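Long-range contact in glutathione S-transferase (Sphingobium chungbukense, PDB 6M1T), which binds glutathione and, as a beta-class glutathione S-transferase, probably transfers it to electrophilic compounds in detoxification: residues K130-L141 with I170-Y181. Residues are numbered along the deposited sequence; the frame is centred on the assembly and turned at random.
Sequences KNHLGALDKELL and IDMSAYPNLGAY. With CYS (cysteine), chain D.
Asp-137, near the end of helix 119-139, reaches the first turn of helix 176-186 in the all-helical C-terminal domain of the glutathione S-transferase fold; the axes of the two short segments cross at 68°. With CG anti to the backbone N (chi1 -165°), its carboxylate faces the backbone N-H groups that follow the N-cap residue Tyr-175. Asp-137 OD1 accepts from Leu-178 N at 3.1 Å, nearly along the C-O axis, and more weakly from Asn-177 N, so a negative charge sits where the helix dipole would probably stabilise it. A further bond, in the same direction, runs from Asn-177 ND2 to the backbone Asp-137 O (3.0 Å), in the amide plane but well above that of the carbonyl.

Apolar side chains pack beside this polar pair. Leu-178 pushes CD1 against Leu-133 CD2 and CD2 against Leu-140 CD1, while Met-172 links Leu-133 to the bound cysteine, Met-172 CE lying 3.9 Å from the ligand SG.

Two CH-pi contacts complete the interface. Leu-133 CB sits over one face of the Tyr-175 ring, 3.7 Å from its centroid, and Ala-174 CB covers the opposite face. Replacing Tyr-175 with an alanine would probably leave a gap above Leu-133 and bare the aliphatic start of Lys-130, whose CB lies against the hydroxyl. Tyr-181, its hydroxyl hydrogen-bonded to Asp-155, takes Leu-140 CD1 squarely over the ring, 3.8 Å from the centroid.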
loop_
_atom_site.group_PDB
_atom_site.type_symbol
_atom_site.label_atom_id
_atom_site.label_comp_id
_atom_site.label_asym_id
_atom_site.label_seq_id
_atom_site.Cartn_x
_atom_site.Cartn_y
_atom_site.Cartn_z
ATOM N N LYS A 130 -8.969 -1.536 16.656
ATOM C CA LYS A 130 -8.674 -2.330 17.887
ATOM C C LYS A 130 -8.275 -3.753 17.498
ATOM O O LYS A 130 -7.328 -4.294 18.122
ATOM C CB LYS A 130 -9.856 -2.225 18.860
ATOM C CG LYS A 130 -10.016 -0.826 19.438
ATOM C CD LYS A 130 -10.828 -0.728 20.713
ATOM C CE LYS A 130 -12.308 -0.575 20.453
ATOM N NZ LYS A 130 -13.070 -0.481 21.719
ATOM N N ASN A 131 -8.868 -4.313 16.435
ATOM C CA ASN A 131 -8.474 -5.633 15.867
ATOM C C ASN A 131 -7.024 -5.624 15.364
ATOM O O ASN A 131 -6.231 -6.597 15.621
ATOM C CB ASN A 131 -9.387 -6.037 14.707
ATOM C CG ASN A 131 -10.682 -6.692 15.141
ATOM O OD1 ASN A 131 -11.485 -7.082 14.294
ATOM N ND2 ASN A 131 -10.909 -6.799 16.443
ATOM N N HIS A 132 -6.675 -4.614 14.569
ATOM C CA HIS A 132 -5.309 -4.423 14.041
ATOM C C HIS A 132 -4.326 -4.319 15.215
ATOM O O HIS A 132 -3.222 -4.870 15.103
ATOM C CB HIS A 132 -5.275 -3.173 13.139
ATOM C CG HIS A 132 -5.741 -3.453 11.749
ATOM N ND1 HIS A 132 -5.177 -4.450 10.983
ATOM C CD2 HIS A 132 -6.647 -2.838 10.948
ATOM C CE1 HIS A 132 -5.724 -4.463 9.776
ATOM N NE2 HIS A 132 -6.625 -3.502 9.724
ATOM N N LEU A 133 -4.693 -3.567 16.235
ATOM C CA LEU A 133 -3.821 -3.266 17.391
ATOM C C LEU A 133 -3.558 -4.605 18.147
ATOM O O LEU A 133 -2.406 -4.869 18.474
ATOM C CB LEU A 133 -4.497 -2.201 18.266
ATOM C CG LEU A 133 -4.494 -0.741 17.775
ATOM C CD1 LEU A 133 -5.378 0.162 18.612
ATOM C CD2 LEU A 133 -3.096 -0.162 17.699
ATOM N N GLY A 134 -4.591 -5.420 18.382
ATOM C CA GLY A 134 -4.490 -6.768 19.003
ATOM C C GLY A 134 -3.486 -7.650 18.272
ATOM O O GLY A 134 -2.598 -8.237 18.941
ATOM N N ALA A 135 -3.553 -7.732 16.937
ATOM C CA ALA A 135 -2.643 -8.584 16.141
ATOM C C ALA A 135 -1.228 -8.003 16.152
ATOM O O ALA A 135 -0.249 -8.782 16.173
ATOM C CB ALA A 135 -3.136 -8.744 14.729
ATOM N N LEU A 136 -1.110 -6.682 16.023
ATOM C CA LEU A 136 0.211 -6.015 16.092
ATOM C C LEU A 136 0.803 -6.255 17.490
ATOM O O LEU A 136 2.024 -6.541 17.535
ATOM C CB LEU A 136 0.042 -4.531 15.777
ATOM C CG LEU A 136 -0.210 -4.254 14.290
ATOM C CD1 LEU A 136 -0.788 -2.860 14.104
ATOM C CD2 LEU A 136 1.046 -4.483 13.463
ATOM N N ASP A 137 -0.005 -6.124 18.548
ATOM C CA ASP A 137 0.432 -6.377 19.944
ATOM C C ASP A 137 1.078 -7.778 20.084
ATOM O O ASP A 137 2.195 -7.838 20.621
ATOM C CB ASP A 137 -0.690 -6.150 20.958
ATOM C CG ASP A 137 -0.131 -6.064 22.364
ATOM O OD1 ASP A 137 0.583 -5.078 22.644
ATOM O OD2 ASP A 137 -0.373 -6.986 23.145
ATOM N N LYS A 138 0.448 -8.854 19.603
ATOM C CA LYS A 138 0.981 -10.243 19.709
ATOM C C LYS A 138 2.172 -10.422 18.760
ATOM O O LYS A 138 3.124 -11.185 19.094
ATOM C CB LYS A 138 -0.096 -11.292 19.389
ATOM C CG LYS A 138 0.252 -12.699 19.865
ATOM N N GLU A 139 2.138 -9.793 17.579
ATOM C CA GLU A 139 3.276 -9.921 16.633
ATOM C C GLU A 139 4.552 -9.411 17.309
ATOM O O GLU A 139 5.619 -10.013 17.063
ATOM C CB GLU A 139 3.030 -9.156 15.332
ATOM C CG GLU A 139 3.910 -9.632 14.189
ATOM C CD GLU A 139 3.693 -8.833 12.916
ATOM O OE1 GLU A 139 2.547 -8.367 12.715
ATOM O OE2 GLU A 139 4.663 -8.665 12.151
ATOM N N LEU A 140 4.451 -8.297 18.049
ATOM C CA LEU A 140 5.610 -7.551 18.622
ATOM C C LEU A 140 5.880 -8.023 20.061
ATOM O O LEU A 140 6.826 -7.502 20.673
ATOM C CB LEU A 140 5.365 -6.034 18.539
ATOM C CG LEU A 140 5.573 -5.456 17.135
ATOM C CD1 LEU A 140 5.003 -4.053 17.006
ATOM C CD2 LEU A 140 7.052 -5.470 16.760
ATOM N N LEU A 141 5.103 -8.988 20.558
ATOM C CA LEU A 141 5.372 -9.711 21.831
ATOM C C LEU A 141 6.617 -10.577 21.643
ATOM O O LEU A 141 7.381 -10.715 22.604
ATOM C CB LEU A 141 4.153 -10.574 22.178
ATOM C CG LEU A 141 4.127 -11.244 23.554
ATOM C CD1 LEU A 141 4.913 -10.455 24.593
ATOM C CD2 LEU A 141 2.683 -11.439 24.027
ATOM N N ILE A 170 -9.283 5.658 21.850
ATOM C CA ILE A 170 -8.853 4.246 22.011
ATOM C C ILE A 170 -7.753 4.221 23.070
ATOM O O ILE A 170 -6.758 4.946 22.919
ATOM C CB ILE A 170 -8.390 3.662 20.656
ATOM C CG1 ILE A 170 -9.563 3.523 19.685
ATOM C CG2 ILE A 170 -7.637 2.354 20.821
ATOM C CD1 ILE A 170 -9.172 3.018 18.295
ATOM N N ASP A 171 -7.916 3.413 24.114
ATOM C CA ASP A 171 -6.959 3.358 25.245
ATOM C C ASP A 171 -5.838 2.385 24.890
ATOM O O ASP A 171 -6.113 1.181 24.795
ATOM C CB ASP A 171 -7.676 2.937 26.536
ATOM C CG ASP A 171 -6.724 2.613 27.672
ATOM O OD1 ASP A 171 -5.508 2.484 27.408
ATOM O OD2 ASP A 171 -7.204 2.499 28.818
ATOM N N MET A 172 -4.603 2.866 24.759
ATOM C CA MET A 172 -3.471 2.018 24.309
ATOM C C MET A 172 -2.920 1.164 25.471
ATOM O O MET A 172 -2.044 0.311 25.194
ATOM C CB MET A 172 -2.364 2.860 23.667
ATOM C CG MET A 172 -2.787 3.518 22.356
ATOM S SD MET A 172 -3.006 2.261 21.094
ATOM C CE MET A 172 -1.302 1.835 20.778
ATOM N N SER A 173 -3.490 1.258 26.682
ATOM C CA SER A 173 -3.171 0.338 27.821
ATOM C C SER A 173 -3.440 -1.136 27.463
ATOM O O SER A 173 -2.656 -2.019 27.903
ATOM C CB SER A 173 -3.911 0.724 29.090
ATOM O OG SER A 173 -3.217 1.767 29.739
ATOM N N ALA A 174 -4.486 -1.434 26.692
ATOM C CA ALA A 174 -4.808 -2.818 26.276
ATOM C C ALA A 174 -3.671 -3.466 25.475
ATOM O O ALA A 174 -3.730 -4.689 25.291
ATOM C CB ALA A 174 -6.106 -2.840 25.506
ATOM N N TYR A 175 -2.673 -2.722 24.978
ATOM C CA TYR A 175 -1.661 -3.251 24.019
ATOM C C TYR A 175 -0.263 -2.991 24.569
ATOM O O TYR A 175 0.487 -2.185 24.026
ATOM C CB TYR A 175 -1.919 -2.651 22.626
ATOM C CG TYR A 175 -3.380 -2.664 22.239
ATOM C CD1 TYR A 175 -4.005 -3.855 21.893
ATOM C CD2 TYR A 175 -4.155 -1.514 22.280
ATOM C CE1 TYR A 175 -5.348 -3.898 21.547
ATOM C CE2 TYR A 175 -5.509 -1.547 21.966
ATOM C CZ TYR A 175 -6.109 -2.744 21.613
ATOM O OH TYR A 175 -7.436 -2.819 21.268
ATOM N N PRO A 176 0.171 -3.674 25.659
ATOM C CA PRO A 176 1.359 -3.230 26.382
ATOM C C PRO A 176 2.643 -3.523 25.600
ATOM O O PRO A 176 3.597 -2.870 25.857
ATOM C CB PRO A 176 1.275 -4.054 27.694
ATOM C CG PRO A 176 0.627 -5.338 27.265
ATOM C CD PRO A 176 -0.410 -4.901 26.233
ATOM N N ASN A 177 2.645 -4.475 24.670
ATOM C CA ASN A 177 3.808 -4.731 23.787
ATOM C C ASN A 177 3.943 -3.534 22.819
ATOM O O ASN A 177 5.077 -3.116 22.574
ATOM C CB ASN A 177 3.722 -6.075 23.056
ATOM C CG ASN A 177 3.398 -7.204 24.019
ATOM O OD1 ASN A 177 3.798 -7.137 25.187
ATOM N ND2 ASN A 177 2.661 -8.207 23.553
ATOM N N LEU A 178 2.827 -2.964 22.363
ATOM C CA LEU A 178 2.846 -1.740 21.505
ATOM C C LEU A 178 3.375 -0.570 22.331
ATOM O O LEU A 178 4.332 0.026 21.861
ATOM C CB LEU A 178 1.452 -1.470 20.937
ATOM C CG LEU A 178 0.921 -2.561 20.007
ATOM C CD1 LEU A 178 -0.359 -2.111 19.353
ATOM C CD2 LEU A 178 1.925 -2.951 18.937
ATOM N N GLY A 179 2.852 -0.365 23.561
ATOM C CA GLY A 179 3.350 0.600 24.564
ATOM C C GLY A 179 4.865 0.584 24.689
ATOM O O GLY A 179 5.502 1.644 24.523
ATOM N N ALA A 180 5.457 -0.566 24.989
ATOM C CA ALA A 180 6.922 -0.695 25.188
ATOM C C ALA A 180 7.667 -0.363 23.887
ATOM O O ALA A 180 8.755 0.243 23.924
ATOM C CB ALA A 180 7.237 -2.098 25.645
ATOM N N TYR A 181 7.138 -0.866 22.771
ATOM C CA TYR A 181 7.686 -0.666 21.408
ATOM C C TYR A 181 7.782 0.843 21.174
ATOM O O TYR A 181 8.854 1.281 20.741
ATOM C CB TYR A 181 6.807 -1.419 20.401
ATOM C CG TYR A 181 7.102 -1.236 18.941
ATOM C CD1 TYR A 181 8.122 -1.944 18.344
ATOM C CD2 TYR A 181 6.325 -0.389 18.157
ATOM C CE1 TYR A 181 8.387 -1.821 16.998
ATOM C CE2 TYR A 181 6.552 -0.279 16.798
ATOM C CZ TYR A 181 7.590 -0.980 16.226
ATOM O OH TYR A 181 7.847 -0.910 14.899
HETATM N N CYS D . 1.299 6.336 23.379
HETATM C CA CYS D . 1.784 4.936 23.173
HETATM C C CYS D . 3.117 4.731 23.910
HETATM O O CYS D . 3.970 5.653 23.839
HETATM C CB CYS D . 1.900 4.636 21.681
HETATM S SG CYS D . 2.400 2.937 21.270
#